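Local coordinates for RNA-dependent RNA polymerase (Toscana virus, PDB 6QW0), which probably cleaves capped host RNAs with its manganese-dependent N-terminal endonuclease domain, supplying primers for viral transcription by cap snatching, at residues H19-Y24 / L141-K146; E96-L101 / K161-Y166; M115-E120 / Y125-T130. All blocks are in the same frame, centred on the assembly; numbering follows the deposited sequence.

In the fold
All three contacts meet one mixed sheet of a PD-(D/E)XK-type nuclease domain. Contact 3 is its metal-bearing hairpin, with Glu128 and Phe129 on one manganese ion, which His79, Asp114 and two waters also bind. Contact 2, centred about 9 Å from the centre of contact 3, sets helix 94-98 against the neighbouring strand 163-171; Tyr166 N lies 2.8 Å from Val126 O, and Lys161 NZ bridges to Glu118 OE2 at 2.8 Å in the conformer given. Contact 1 brings helix 136-157 against residues 19-24, its centre about 16 Å from that of contact 3 and 20 Å from that of contact 2; His19 CD2 packs 3.2 Å from Tyr166 OH, and Lys146 CG 3.8 Å from Glu128 CG.

Contact 1: residues H19-Y24 / L141-K146; sequences HPLRRY and LAARNK
Leu21 and Arg144 share a first torsion that sets CG beside the backbone N and anti to the carbonyl carbon (chi1 -66° and -62°), and from there the two side chains run past each other in opposite directions. The arginine is extended from CG to NE and then turns at chi4 (-84°), which swings the guanidinium across the line of its own chain and presents a face to the leucine. Leu21 CD1 sits over the centre of that face, 3.7 Å above the plane, with NH1 of Arg144 the nearest atom at 3.8 Å. The same methyl also reaches Ala143 CB at 3.9 Å, and the second branch, CD2, approaches that CB at 4.1 Å. One leucine end thus rests on two successive residues of helix 136-157, while Ile147, a turn further on, extends the apolar surface. The contact joins the loop leading into strand 22-25 to the helix of the beta-alpha-beta crossover between strands 124-131 and 163-171, where Ala143 touches Ile167 and Ala169. The methyl packs against a charged group already paired through NE with Asp140, and with no hydrogen bond between the segments the contact is purely van der Waals.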
ATOM      1  N   HIS A  19       7.111  -5.653  12.541  1.00 18.03           N
ATOM      2  CA  HIS A  19       6.925  -7.093  12.433  1.00 20.00           C
ATOM      3  C   HIS A  19       7.778  -7.619  11.278  1.00 18.13           C
ATOM      4  O   HIS A  19       8.087  -6.875  10.348  1.00 19.04           O
ATOM      5  CB  HIS A  19       5.448  -7.438  12.203  1.00 21.89           C
ATOM      6  CG  HIS A  19       4.578  -7.154  13.387  1.00 19.67           C
ATOM      7  ND1 HIS A  19       4.260  -8.111  14.327  1.00 21.12           N
ATOM      8  CD2 HIS A  19       3.976  -6.012  13.793  1.00 22.14           C
ATOM      9  CE1 HIS A  19       3.499  -7.570  15.263  1.00 21.60           C
ATOM     10  NE2 HIS A  19       3.308  -6.297  14.959  1.00 23.22           N
ATOM     11  N   PRO A  20       8.215  -8.879  11.344  1.00 19.70           N
ATOM     12  CA  PRO A  20       9.144  -9.397  10.320  1.00 17.80           C
ATOM     13  C   PRO A  20       8.475  -9.537   8.960  1.00 20.37           C
ATOM     14  O   PRO A  20       7.306  -9.908   8.860  1.00 19.90           O
ATOM     15  CB  PRO A  20       9.567 -10.768  10.874  1.00 21.18           C
ATOM     16  CG  PRO A  20       8.492 -11.127  11.869  1.00 29.73           C
ATOM     17  CD  PRO A  20       7.982  -9.830  12.440  1.00 19.95           C
ATOM     18  N   LEU A  21       9.234  -9.224   7.909  1.00 22.07           N
ATOM     19  CA  LEU A  21       8.759  -9.419   6.544  1.00 23.45           C
ATOM     20  C   LEU A  21       8.633 -10.902   6.231  1.00 23.20           C
ATOM     21  O   LEU A  21       9.487 -11.709   6.607  1.00 24.10           O
ATOM     22  CB  LEU A  21       9.706  -8.761   5.543  1.00 21.39           C
ATOM     23  CG  LEU A  21       9.807  -7.231   5.580  1.00 24.10           C
ATOM     24  CD1 LEU A  21      11.016  -6.794   4.783  1.00 25.65           C
ATOM     25  CD2 LEU A  21       8.523  -6.526   5.079  1.00 23.22           C
ATOM     26  N   ARG A  22       7.548 -11.250   5.545  1.00 20.68           N
ATOM     27  CA  ARG A  22       7.268 -12.608   5.105  1.00 22.04           C
ATOM     28  C   ARG A  22       7.119 -12.629   3.591  1.00 21.83           C
ATOM     29  O   ARG A  22       6.659 -11.657   2.975  1.00 21.58           O
ATOM     30  CB  ARG A  22       5.985 -13.142   5.755  1.00 23.53           C
ATOM     31  CG  ARG A  22       6.059 -13.202   7.296  1.00 31.37           C
ATOM     32  CD  ARG A  22       4.691 -13.452   7.925  1.00 34.37           C
ATOM     33  NE  ARG A  22       3.982 -14.522   7.232  1.00 35.72           N
ATOM     34  CZ  ARG A  22       2.751 -14.929   7.526  1.00 38.99           C
ATOM     35  NH1 ARG A  22       2.075 -14.364   8.518  1.00 34.58           N
ATOM     36  NH2 ARG A  22       2.194 -15.905   6.818  1.00 35.89           N
ATOM     37  N   ARG A  23       7.463 -13.769   2.996  1.00 22.93           N
ATOM     38  CA  ARG A  23       7.260 -13.971   1.567  1.00 24.00           C
ATOM     39  C   ARG A  23       5.981 -14.759   1.335  1.00 24.30           C
ATOM     40  O   ARG A  23       5.741 -15.784   1.984  1.00 27.49           O
ATOM     41  CB  ARG A  23       8.448 -14.693   0.931  1.00 24.80           C
ATOM     42  CG  ARG A  23       9.775 -13.994   1.153  1.00 30.15           C
ATOM     43  CD  ARG A  23      10.779 -14.333   0.064  1.00 35.96           C
ATOM     44  NE  ARG A  23      11.957 -13.475   0.156  1.00 35.19           N
ATOM     45  CZ  ARG A  23      12.925 -13.443  -0.750  1.00 38.74           C
ATOM     46  NH1 ARG A  23      12.860 -14.229  -1.824  1.00 36.20           N
ATOM     47  NH2 ARG A  23      13.955 -12.630  -0.579  1.00 32.95           N
ATOM     48  N   TYR A  24       5.163 -14.272   0.408  1.00 22.02           N
ATOM     49  CA  TYR A  24       3.901 -14.891   0.038  1.00 22.79           C
ATOM     50  C   TYR A  24       3.924 -15.175  -1.453  1.00 23.46           C
ATOM     51  O   TYR A  24       4.382 -14.341  -2.234  1.00 23.92           O
ATOM     52  CB  TYR A  24       2.716 -13.973   0.318  1.00 24.45           C
ATOM     53  CG  TYR A  24       2.473 -13.615   1.763  1.00 24.08           C
ATOM     54  CD1 TYR A  24       1.659 -14.398   2.553  1.00 22.13           C
ATOM     55  CD2 TYR A  24       3.015 -12.463   2.310  1.00 23.56           C
ATOM     56  CE1 TYR A  24       1.387 -14.065   3.861  1.00 23.88           C
ATOM     57  CE2 TYR A  24       2.759 -12.124   3.637  1.00 23.47           C
ATOM     58  CZ  TYR A  24       1.936 -12.934   4.392  1.00 24.29           C
ATOM     59  OH  TYR A  24       1.639 -12.629   5.701  1.00 28.12           O
ATOM     60  N   LEU A 141      14.068  -6.578  -1.539  1.00 26.49           N
ATOM     61  CA  LEU A 141      14.892  -5.374  -1.523  1.00 29.90           C
ATOM     62  C   LEU A 141      14.029  -4.119  -1.539  1.00 29.29           C
ATOM     63  O   LEU A 141      14.323  -3.141  -0.844  1.00 29.09           O
ATOM     64  CB  LEU A 141      15.861  -5.374  -2.707  1.00 31.94           C
ATOM     65  CG  LEU A 141      16.756  -4.145  -2.886  1.00 34.58           C
ATOM     66  CD1 LEU A 141      17.624  -3.903  -1.656  1.00 39.54           C
ATOM     67  CD2 LEU A 141      17.624  -4.318  -4.126  1.00 37.50           C
ATOM     68  N   ALA A 142      12.955  -4.131  -2.322  1.00 26.69           N
ATOM     69  CA  ALA A 142      12.077  -2.967  -2.378  1.00 25.33           C
ATOM     70  C   ALA A 142      11.428  -2.704  -1.025  1.00 23.51           C
ATOM     71  O   ALA A 142      11.327  -1.551  -0.594  1.00 27.77           O
ATOM     72  CB  ALA A 142      11.018  -3.172  -3.461  1.00 28.33           C
ATOM     73  N   ALA A 143      10.973  -3.765  -0.348  1.00 26.11           N
ATOM     74  CA  ALA A 143      10.410  -3.612   0.994  1.00 26.13           C
ATOM     75  C   ALA A 143      11.433  -3.031   1.961  1.00 26.50           C
ATOM     76  O   ALA A 143      11.117  -2.136   2.753  1.00 26.24           O
ATOM     77  CB  ALA A 143       9.896  -4.959   1.509  1.00 23.34           C
ATOM     78  N   ARG A 144      12.667  -3.525   1.917  1.00 26.61           N
ATOM     79  CA  ARG A 144      13.675  -3.004   2.832  1.00 25.31           C
ATOM     80  C   ARG A 144      14.050  -1.568   2.501  1.00 29.72           C
ATOM     81  O   ARG A 144      14.357  -0.786   3.409  1.00 27.74           O
ATOM     82  CB  ARG A 144      14.893  -3.925   2.832  1.00 33.16           C
ATOM     83  CG  ARG A 144      14.492  -5.292   3.313  1.00 32.56           C
ATOM     84  CD  ARG A 144      15.625  -6.235   3.537  1.00 41.02           C
ATOM     85  NE  ARG A 144      15.108  -7.591   3.664  1.00 39.63           N
ATOM     86  CZ  ARG A 144      14.632  -8.119   4.787  1.00 40.09           C
ATOM     87  NH1 ARG A 144      14.606  -7.408   5.911  1.00 41.45           N
ATOM     88  NH2 ARG A 144      14.184  -9.364   4.784  1.00 34.27           N
ATOM     89  N   ASN A 145      14.007  -1.190   1.223  1.00 27.87           N
ATOM     90  CA  ASN A 145      14.255   0.203   0.876  1.00 31.40           C
ATOM     91  C   ASN A 145      13.183   1.116   1.461  1.00 26.14           C
ATOM     92  O   ASN A 145      13.488   2.220   1.921  1.00 29.09           O
ATOM     93  CB  ASN A 145      14.349   0.361  -0.645  1.00 29.26           C
ATOM     94  CG  ASN A 145      15.648  -0.205  -1.205  1.00 45.17           C
ATOM     95  OD1 ASN A 145      16.634  -0.349  -0.480  1.00 45.72           O
ATOM     96  ND2 ASN A 145      15.653  -0.526  -2.494  1.00 48.22           N
ATOM     97  N   LYS A 146      11.922   0.670   1.474  1.00 25.69           N
ATOM     98  CA  LYS A 146      10.878   1.514   2.059  1.00 23.67           C
ATOM     99  C   LYS A 146      11.004   1.583   3.579  1.00 23.53           C
ATOM    100  O   LYS A 146      10.721   2.636   4.168  1.00 24.76           O
ATOM    101  CB  LYS A 146       9.489   1.019   1.664  1.00 23.39           C
ATOM    102  CG  LYS A 146       9.167   1.184   0.196  1.00 24.84           C
ATOM    103  CD  LYS A 146       9.343   2.611  -0.268  1.00 26.33           C
ATOM    104  CE  LYS A 146       8.830   2.783  -1.701  1.00 26.61           C
ATOM    105  NZ  LYS A 146       9.046   4.187  -2.186  1.00 30.35           N
TER

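Contact 2: residues E96-L101 / K161-Y166; sequences EVFGVL and KPISLY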
ATOM      1  N   GLU A  96       0.838  16.335   9.772  1.00 26.97           N
ATOM      2  CA  GLU A  96      -0.591  16.467  10.009  1.00 31.92           C
ATOM      3  C   GLU A  96      -1.067  15.596  11.157  1.00 32.31           C
ATOM      4  O   GLU A  96      -2.106  15.890  11.754  1.00 34.21           O
ATOM      5  CB  GLU A  96      -1.364  16.128   8.735  1.00 33.99           C
ATOM      6  CG  GLU A  96      -0.850  16.860   7.511  1.00 35.76           C
ATOM      7  CD  GLU A  96      -1.554  16.416   6.250  1.00 43.94           C
ATOM      8  OE1 GLU A  96      -2.781  16.191   6.316  1.00 48.79           O
ATOM      9  OE2 GLU A  96      -0.880  16.272   5.207  1.00 39.71           O
ATOM     10  N   VAL A  97      -0.336  14.537  11.489  1.00 28.39           N
ATOM     11  CA  VAL A  97      -0.731  13.634  12.555  1.00 26.05           C
ATOM     12  C   VAL A  97       0.013  13.935  13.853  1.00 30.50           C
ATOM     13  O   VAL A  97      -0.560  13.818  14.936  1.00 31.04           O
ATOM     14  CB  VAL A  97      -0.501  12.174  12.107  1.00 29.07           C
ATOM     15  CG1 VAL A  97      -0.758  11.207  13.247  1.00 30.86           C
ATOM     16  CG2 VAL A  97      -1.400  11.845  10.927  1.00 31.41           C
ATOM     17  N   PHE A  98       1.294  14.315  13.766  1.00 28.42           N
ATOM     18  CA  PHE A  98       2.134  14.458  14.951  1.00 26.06           C
ATOM     19  C   PHE A  98       2.501  15.892  15.305  1.00 30.06           C
ATOM     20  O   PHE A  98       2.925  16.131  16.441  1.00 31.24           O
ATOM     21  CB  PHE A  98       3.440  13.665  14.776  1.00 25.25           C
ATOM     22  CG  PHE A  98       3.245  12.175  14.766  1.00 25.92           C
ATOM     23  CD1 PHE A  98       3.107  11.472  15.952  1.00 28.87           C
ATOM     24  CD2 PHE A  98       3.185  11.482  13.569  1.00 25.44           C
ATOM     25  CE1 PHE A  98       2.915  10.102  15.942  1.00 27.12           C
ATOM     26  CE2 PHE A  98       2.993  10.118  13.553  1.00 25.84           C
ATOM     27  CZ  PHE A  98       2.861   9.426  14.748  1.00 27.27           C
ATOM     28  N   GLY A  99       2.369  16.841  14.377  1.00 30.68           N
ATOM     29  CA  GLY A  99       3.000  18.137  14.554  1.00 33.14           C
ATOM     30  C   GLY A  99       4.506  18.049  14.396  1.00 31.61           C
ATOM     31  O   GLY A  99       5.051  16.949  14.272  1.00 30.72           O
ATOM     32  N   VAL A 100       5.201  19.187  14.408  1.00 28.45           N
ATOM     33  CA  VAL A 100       6.648  19.177  14.230  1.00 30.81           C
ATOM     34  C   VAL A 100       7.316  18.659  15.498  1.00 31.33           C
ATOM     35  O   VAL A 100       6.751  18.717  16.594  1.00 28.41           O
ATOM     36  CB  VAL A 100       7.168  20.578  13.865  1.00 33.35           C
ATOM     37  CG1 VAL A 100       6.433  21.123  12.635  1.00 32.85           C
ATOM     38  CG2 VAL A 100       6.992  21.512  15.036  1.00 35.71           C
ATOM     39  N   LEU A 101       8.537  18.147  15.342  1.00 33.95           N
ATOM     40  CA  LEU A 101       9.385  17.742  16.457  1.00 30.61           C
ATOM     41  C   LEU A 101      10.429  18.811  16.750  1.00 31.88           C
ATOM     42  O   LEU A 101      10.936  19.474  15.843  1.00 42.49           O
ATOM     43  CB  LEU A 101      10.103  16.421  16.155  1.00 35.90           C
ATOM     44  CG  LEU A 101       9.256  15.172  15.958  1.00 38.73           C
ATOM     45  CD1 LEU A 101      10.136  13.937  16.057  1.00 30.45           C
ATOM     46  CD2 LEU A 101       8.166  15.121  16.997  1.00 42.78           C
ATOM     47  N   LYS A 161       3.465   8.819  20.013  1.00 22.42           N
ATOM     48  CA  LYS A 161       2.506   7.734  20.049  1.00 23.54           C
ATOM     49  C   LYS A 161       3.221   6.525  19.469  1.00 22.67           C
ATOM     50  O   LYS A 161       3.979   6.673  18.503  1.00 22.55           O
ATOM     51  CB  LYS A 161       1.238   8.011  19.227  1.00 23.71           C
ATOM     52  CG  LYS A 161       0.459   9.236  19.683  1.00 28.64           C
ATOM     53  CD  LYS A 161      -0.594   9.636  18.655  1.00 32.76           C
ATOM     54  CE  LYS A 161      -1.295  10.923  19.074  1.00 44.04           C
ATOM     55  NZ  LYS A 161      -1.757  11.716  17.896  1.00 51.49           N
ATOM     56  N   PRO A 162       2.980   5.332  20.006  1.00 22.18           N
ATOM     57  CA  PRO A 162       3.619   4.136  19.441  1.00 20.43           C
ATOM     58  C   PRO A 162       3.219   3.943  17.986  1.00 20.12           C
ATOM     59  O   PRO A 162       2.073   4.176  17.596  1.00 21.81           O
ATOM     60  CB  PRO A 162       3.102   3.000  20.331  1.00 22.71           C
ATOM     61  CG  PRO A 162       1.861   3.528  20.934  1.00 23.44           C
ATOM     62  CD  PRO A 162       2.043   4.999  21.090  1.00 21.36           C
ATOM     63  N   ILE A 163       4.191   3.531  17.179  1.00 19.96           N
ATOM     64  CA  ILE A 163       3.985   3.301  15.752  1.00 16.28           C
ATOM     65  C   ILE A 163       4.323   1.850  15.432  1.00 18.61           C
ATOM     66  O   ILE A 163       5.315   1.315  15.934  1.00 18.92           O
ATOM     67  CB  ILE A 163       4.853   4.260  14.904  1.00 19.21           C
ATOM     68  CG1 ILE A 163       4.398   5.710  15.074  1.00 21.45           C
ATOM     69  CG2 ILE A 163       4.843   3.844  13.404  1.00 22.57           C
ATOM     70  CD1 ILE A 163       5.353   6.721  14.431  1.00 23.86           C
ATOM     71  N   SER A 164       3.522   1.225  14.568  1.00 19.22           N
ATOM     72  CA  SER A 164       3.908  -0.020  13.913  1.00 19.11           C
ATOM     73  C   SER A 164       4.057   0.274  12.428  1.00 20.36           C
ATOM     74  O   SER A 164       3.184   0.927  11.844  1.00 19.92           O
ATOM     75  CB  SER A 164       2.872  -1.123  14.153  1.00 21.26           C
ATOM     76  OG  SER A 164       2.822  -1.474  15.527  1.00 23.12           O
ATOM     77  N   LEU A 165       5.169  -0.170  11.831  1.00 18.98           N
ATOM     78  CA  LEU A 165       5.491   0.143  10.440  1.00 21.18           C
ATOM     79  C   LEU A 165       5.269  -1.100   9.587  1.00 20.78           C
ATOM     80  O   LEU A 165       5.926  -2.123   9.804  1.00 19.69           O
ATOM     81  CB  LEU A 165       6.936   0.624  10.297  1.00 22.84           C
ATOM     82  CG  LEU A 165       7.476   0.841   8.881  1.00 20.89           C
ATOM     83  CD1 LEU A 165       6.660   1.891   8.124  1.00 22.98           C
ATOM     84  CD2 LEU A 165       8.950   1.254   8.939  1.00 23.94           C
ATOM     85  N   TYR A 166       4.374  -0.999   8.601  1.00 17.85           N
ATOM     86  CA  TYR A 166       4.020  -2.129   7.746  1.00 18.85           C
ATOM     87  C   TYR A 166       4.342  -1.804   6.294  1.00 20.39           C
ATOM     88  O   TYR A 166       4.158  -0.667   5.845  1.00 20.28           O
ATOM     89  CB  TYR A 166       2.531  -2.485   7.866  1.00 20.98           C
ATOM     90  CG  TYR A 166       2.154  -3.184   9.150  1.00 19.22           C
ATOM     91  CD1 TYR A 166       2.557  -4.503   9.394  1.00 20.19           C
ATOM     92  CD2 TYR A 166       1.412  -2.516  10.133  1.00 20.43           C
ATOM     93  CE1 TYR A 166       2.205  -5.154  10.565  1.00 21.95           C
ATOM     94  CE2 TYR A 166       1.062  -3.151  11.313  1.00 22.31           C
ATOM     95  CZ  TYR A 166       1.475  -4.460  11.532  1.00 22.66           C
ATOM     96  OH  TYR A 166       1.125  -5.105  12.696  1.00 24.65           O
TER
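In the PD-(D/E)XK-type nuclease fold of this domain, Phe98 at the end of helix 94-98 reaches Ile163 at the start of strand 163-171. The phenylalanine has CG beside its backbone N (chi1 -68°), a torsion that sends the ring toward the strand although its CB does not head there. The ring tip does the touching: CZ of Phe98 lies 3.7 Å from CD1 of Ile163 and 4.0 Å from its CG1. The isoleucine offers that branch because CG1 is anti to the carbonyl carbon and CD1 continues the extended line (chi2 171°), which brings CD1 to the ring; it meets the ring obliquely. Val97 CG1 packs over one face of the same ring, offset toward its rim, and Arg157 of helix 136-157 touches both Phe98 and Ile163. Lys161 approaches differently. Its CB is at the ring edge, near the plane, 4.2 Å from CE1 of Phe98, while the rest of the chain runs on extended beyond CG past the aromatic group. This carries the ammonium to Glu118, with which it forms a salt bridge in the conformer given. After Phe98 the helix ends, Gly99 taking positive phi (72°). Beside the helix end, Lys161 NZ comes within 3.8 Å of Val97 O, too long for a hydrogen bond.

Contact 3: residues M115-E120 / Y125-T130; sequences MIIETE and YVVEFT. With MN3 (manganese (III) ion), chain C; SO4 (sulfate ion), chain G.
Tyr125 and Phe129 present their rings differently to residues 115-120 in this antiparallel beta hairpin of the PD-(D/E)XK-type nuclease core. The Tyr125 ring meets Thr119 at its edge, where CG2 of the threonine lies in the ring plane, 3.4 Å from CE2, the side chains crossing at about a right angle. Ile117 O also lies at the edge, near the plane, 3.8 Å from CD2 of Tyr125. Thr119 OG1 is turned instead to His123 N. The Phe129 ring stacks with Phe83 and receives the selenium of Met115 (selenomethionine) obliquely. That SE is 3.8 Å from CZ of Phe129 and 67° off the ring normal, a Met-aromatic contact. CG of Met115 stands beside the backbone N (chi1 -47°) and the chain runs straight on through chi2, which carries SE to the ring. Its first part lies alongside Val127, with the two CB atoms 3.9 Å apart. On the other face Ile116 sits across from Val126, near Phe94 of helix 94-98.

Four backbone hydrogen bonds hold the register: Met115 and Val127 exchange one pair, Ile117 and Tyr125 the other, around the non-hydrogen-bonded pair Ile116-Val126. Glu128, its chain bent at chi2 (64°), and Phe129 supply a carboxylate oxygen and a backbone carbonyl to one manganese ion, joined by His79, Asp114 and two waters, consistent with the active site of a cap-snatching endonuclease. One water donates to a sulfate, probably from the crystallisation liquor, whose O3 is also held by Thr130 OG1 at 2.7 Å. At the metal, Glu128 OE2 stands 2.2 Å from the manganese.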
HETATM    1  N   MSE A 115      -0.135   5.253   3.975  1.00 26.69           N
HETATM    2  CA  MSE A 115      -1.186   5.332   4.985  1.00 23.51           C
HETATM    3  C   MSE A 115      -0.586   5.699   6.343  1.00 23.08           C
HETATM    4  O   MSE A 115       0.475   5.185   6.709  1.00 24.33           O
HETATM    5  CB  MSE A 115      -1.959   4.014   5.114  1.00 24.95           C
HETATM    6  CG  MSE A 115      -2.423   3.337   3.805  1.00 23.77           C
HETATM    7 SE   MSE A 115      -3.475   1.758   4.181  1.00 35.74          SE
HETATM    8  CE  MSE A 115      -5.110   2.687   4.752  1.00 32.07           C
ATOM      9  N   ILE A 116      -1.260   6.598   7.071  1.00 23.09           N
ATOM     10  CA  ILE A 116      -1.006   6.840   8.496  1.00 25.18           C
ATOM     11  C   ILE A 116      -2.357   6.713   9.191  1.00 26.91           C
ATOM     12  O   ILE A 116      -3.244   7.557   8.998  1.00 30.37           O
ATOM     13  CB  ILE A 116      -0.372   8.213   8.775  1.00 23.96           C
ATOM     14  CG1 ILE A 116       0.896   8.421   7.945  1.00 23.42           C
ATOM     15  CG2 ILE A 116      -0.046   8.364  10.272  1.00 26.23           C
ATOM     16  CD1 ILE A 116       1.494   9.834   8.053  1.00 28.70           C
ATOM     17  N   ILE A 117      -2.520   5.667   9.988  1.00 23.25           N
ATOM     18  CA  ILE A 117      -3.797   5.318  10.601  1.00 23.16           C
ATOM     19  C   ILE A 117      -3.684   5.497  12.112  1.00 26.15           C
ATOM     20  O   ILE A 117      -2.849   4.860  12.762  1.00 24.25           O
ATOM     21  CB  ILE A 117      -4.202   3.878  10.261  1.00 26.91           C
ATOM     22  CG1 ILE A 117      -4.183   3.662   8.742  1.00 27.02           C
ATOM     23  CG2 ILE A 117      -5.563   3.556  10.849  1.00 28.54           C
ATOM     24  CD1 ILE A 117      -4.172   2.201   8.343  1.00 28.46           C
ATOM     25  N   GLU A 118      -4.556   6.329  12.677  1.00 26.53           N
ATOM     26  CA  GLU A 118      -4.586   6.607  14.107  0.52 29.60           C
ATOM     27  C   GLU A 118      -5.780   5.884  14.729  1.00 30.00           C
ATOM     28  O   GLU A 118      -6.894   5.967  14.204  1.00 33.90           O
ATOM     29  CB  GLU A 118      -4.658   8.125  14.326  0.52 32.07           C
ATOM     30  CG  GLU A 118      -5.021   8.610  15.716  0.52 33.66           C
ATOM     31  CD  GLU A 118      -4.106   9.730  16.201  0.52 36.43           C
ATOM     32  OE1 GLU A 118      -3.835  10.669  15.423  0.52 36.45           O
ATOM     33  OE2 GLU A 118      -3.650   9.669  17.362  0.52 39.00           O
ATOM     34  N   THR A 119      -5.551   5.177  15.838  1.00 27.86           N
ATOM     35  CA  THR A 119      -6.608   4.473  16.562  1.00 28.98           C
ATOM     36  C   THR A 119      -6.953   5.201  17.860  1.00 30.76           C
ATOM     37  O   THR A 119      -6.161   5.985  18.388  1.00 32.93           O
ATOM     38  CB  THR A 119      -6.210   3.024  16.882  1.00 30.85           C
ATOM     39  OG1 THR A 119      -5.145   3.002  17.840  1.00 28.73           O
ATOM     40  CG2 THR A 119      -5.767   2.292  15.624  1.00 32.58           C
ATOM     41  N   GLU A 120      -8.146   4.903  18.394  1.00 31.32           N
ATOM     42  CA  GLU A 120      -8.573   5.540  19.642  1.00 37.43           C
ATOM     43  C   GLU A 120      -7.671   5.155  20.809  1.00 37.59           C
ATOM     44  O   GLU A 120      -7.401   5.974  21.696  1.00 37.93           O
ATOM     45  CB  GLU A 120     -10.026   5.175  19.950  1.00 40.76           C
ATOM     46  CG  GLU A 120     -11.017   5.703  18.938  1.00 47.58           C
ATOM     47  CD  GLU A 120     -12.457   5.415  19.324  1.00 53.04           C
ATOM     48  OE1 GLU A 120     -12.685   4.831  20.405  1.00 48.31           O
ATOM     49  OE2 GLU A 120     -13.361   5.775  18.542  1.00 62.07           O
ATOM     50  N   TYR A 125      -0.463   3.457  12.934  1.00 21.36           N
ATOM     51  CA  TYR A 125      -0.002   2.446  11.995  1.00 22.08           C
ATOM     52  C   TYR A 125       0.420   3.148  10.712  1.00 22.67           C
ATOM     53  O   TYR A 125      -0.361   3.902  10.125  1.00 25.44           O
ATOM     54  CB  TYR A 125      -1.091   1.397  11.755  1.00 21.81           C
ATOM     55  CG  TYR A 125      -1.483   0.692  13.037  1.00 22.67           C
ATOM     56  CD1 TYR A 125      -0.797  -0.432  13.474  1.00 26.92           C
ATOM     57  CD2 TYR A 125      -2.502   1.193  13.847  1.00 26.97           C
ATOM     58  CE1 TYR A 125      -1.139  -1.061  14.670  1.00 29.21           C
ATOM     59  CE2 TYR A 125      -2.839   0.578  15.043  1.00 30.10           C
ATOM     60  CZ  TYR A 125      -2.160  -0.549  15.445  1.00 36.92           C
ATOM     61  OH  TYR A 125      -2.507  -1.157  16.631  1.00 40.24           O
ATOM     62  N   VAL A 126       1.667   2.930  10.301  1.00 19.71           N
ATOM     63  CA  VAL A 126       2.210   3.526   9.083  1.00 20.57           C
ATOM     64  C   VAL A 126       2.370   2.400   8.069  1.00 20.85           C
ATOM     65  O   VAL A 126       2.989   1.375   8.372  1.00 22.72           O
ATOM     66  CB  VAL A 126       3.544   4.244   9.354  1.00 21.42           C
ATOM     67  CG1 VAL A 126       4.178   4.726   8.062  1.00 24.95           C
ATOM     68  CG2 VAL A 126       3.338   5.419  10.334  1.00 22.53           C
ATOM     69  N   VAL A 127       1.778   2.571   6.882  1.00 20.68           N
ATOM     70  CA  VAL A 127       1.758   1.521   5.863  1.00 20.58           C
ATOM     71  C   VAL A 127       2.321   2.094   4.569  1.00 24.24           C
ATOM     72  O   VAL A 127       1.917   3.177   4.139  1.00 24.93           O
ATOM     73  CB  VAL A 127       0.341   0.959   5.631  1.00 21.71           C
ATOM     74  CG1 VAL A 127       0.401  -0.218   4.663  1.00 24.67           C
ATOM     75  CG2 VAL A 127      -0.298   0.520   6.944  1.00 25.88           C
ATOM     76  N   GLU A 128       3.258   1.374   3.951  1.00 21.98           N
ATOM     77  CA  GLU A 128       3.833   1.821   2.689  1.00 19.69           C
ATOM     78  C   GLU A 128       3.718   0.706   1.665  1.00 22.05           C
ATOM     79  O   GLU A 128       4.031  -0.453   1.970  1.00 21.55           O
ATOM     80  CB  GLU A 128       5.292   2.253   2.846  1.00 23.03           C
ATOM     81  CG  GLU A 128       5.947   2.665   1.541  1.00 22.61           C
ATOM     82  CD  GLU A 128       5.320   3.898   0.891  1.00 28.83           C
ATOM     83  OE1 GLU A 128       4.636   4.705   1.557  1.00 24.28           O
ATOM     84  OE2 GLU A 128       5.528   4.067  -0.318  1.00 24.32           O
ATOM     85  N   PHE A 129       3.255   1.069   0.463  1.00 21.99           N
ATOM     86  CA  PHE A 129       3.099   0.157  -0.664  1.00 19.87           C
ATOM     87  C   PHE A 129       4.241   0.358  -1.654  1.00 21.15           C
ATOM     88  O   PHE A 129       4.719   1.475  -1.852  1.00 24.15           O
ATOM     89  CB  PHE A 129       1.783   0.396  -1.424  1.00 20.82           C
ATOM     90  CG  PHE A 129       0.544   0.505  -0.567  1.00 20.39           C
ATOM     91  CD1 PHE A 129       0.261  -0.400   0.442  1.00 22.18           C
ATOM     92  CD2 PHE A 129      -0.382   1.503  -0.842  1.00 24.34           C
ATOM     93  CE1 PHE A 129      -0.912  -0.273   1.196  1.00 24.77           C
ATOM     94  CE2 PHE A 129      -1.550   1.627  -0.094  1.00 26.12           C
ATOM     95  CZ  PHE A 129      -1.808   0.739   0.921  1.00 24.91           C
ATOM     96  N   THR A 130       4.647  -0.717  -2.321  1.00 21.90           N
ATOM     97  CA  THR A 130       5.654  -0.561  -3.360  1.00 22.88           C
ATOM     98  C   THR A 130       5.526  -1.733  -4.325  1.00 22.26           C
ATOM     99  O   THR A 130       4.841  -2.719  -4.042  1.00 23.39           O
ATOM    100  CB  THR A 130       7.068  -0.438  -2.754  1.00 26.22           C
ATOM    101  OG1 THR A 130       8.015  -0.032  -3.757  1.00 28.01           O
ATOM    102  CG2 THR A 130       7.513  -1.743  -2.130  1.00 24.86           C
TER
HETATM  103 MN   MN3 C 301       4.139   3.663  -2.031  1.00 23.82          MN
HETATM  104  S   SO4 G 305       6.844   2.106  -6.513  1.00 61.92           S
HETATM  105  O1  SO4 G 305       5.690   1.338  -6.959  1.00 44.27           O
HETATM  106  O2  SO4 G 305       6.670   3.490  -6.937  1.00 63.97           O
HETATM  107  O3  SO4 G 305       6.989   2.056  -5.055  1.00 36.03           O
HETATM  108  O4  SO4 G 305       8.041   1.553  -7.137  1.00 59.67           O
HETATM  109  O   HOH W   1       4.282   5.900  -2.788  1.00 31.17           O
HETATM  110  O   HOH W   2       6.024   3.959  -3.420  1.00 28.80           O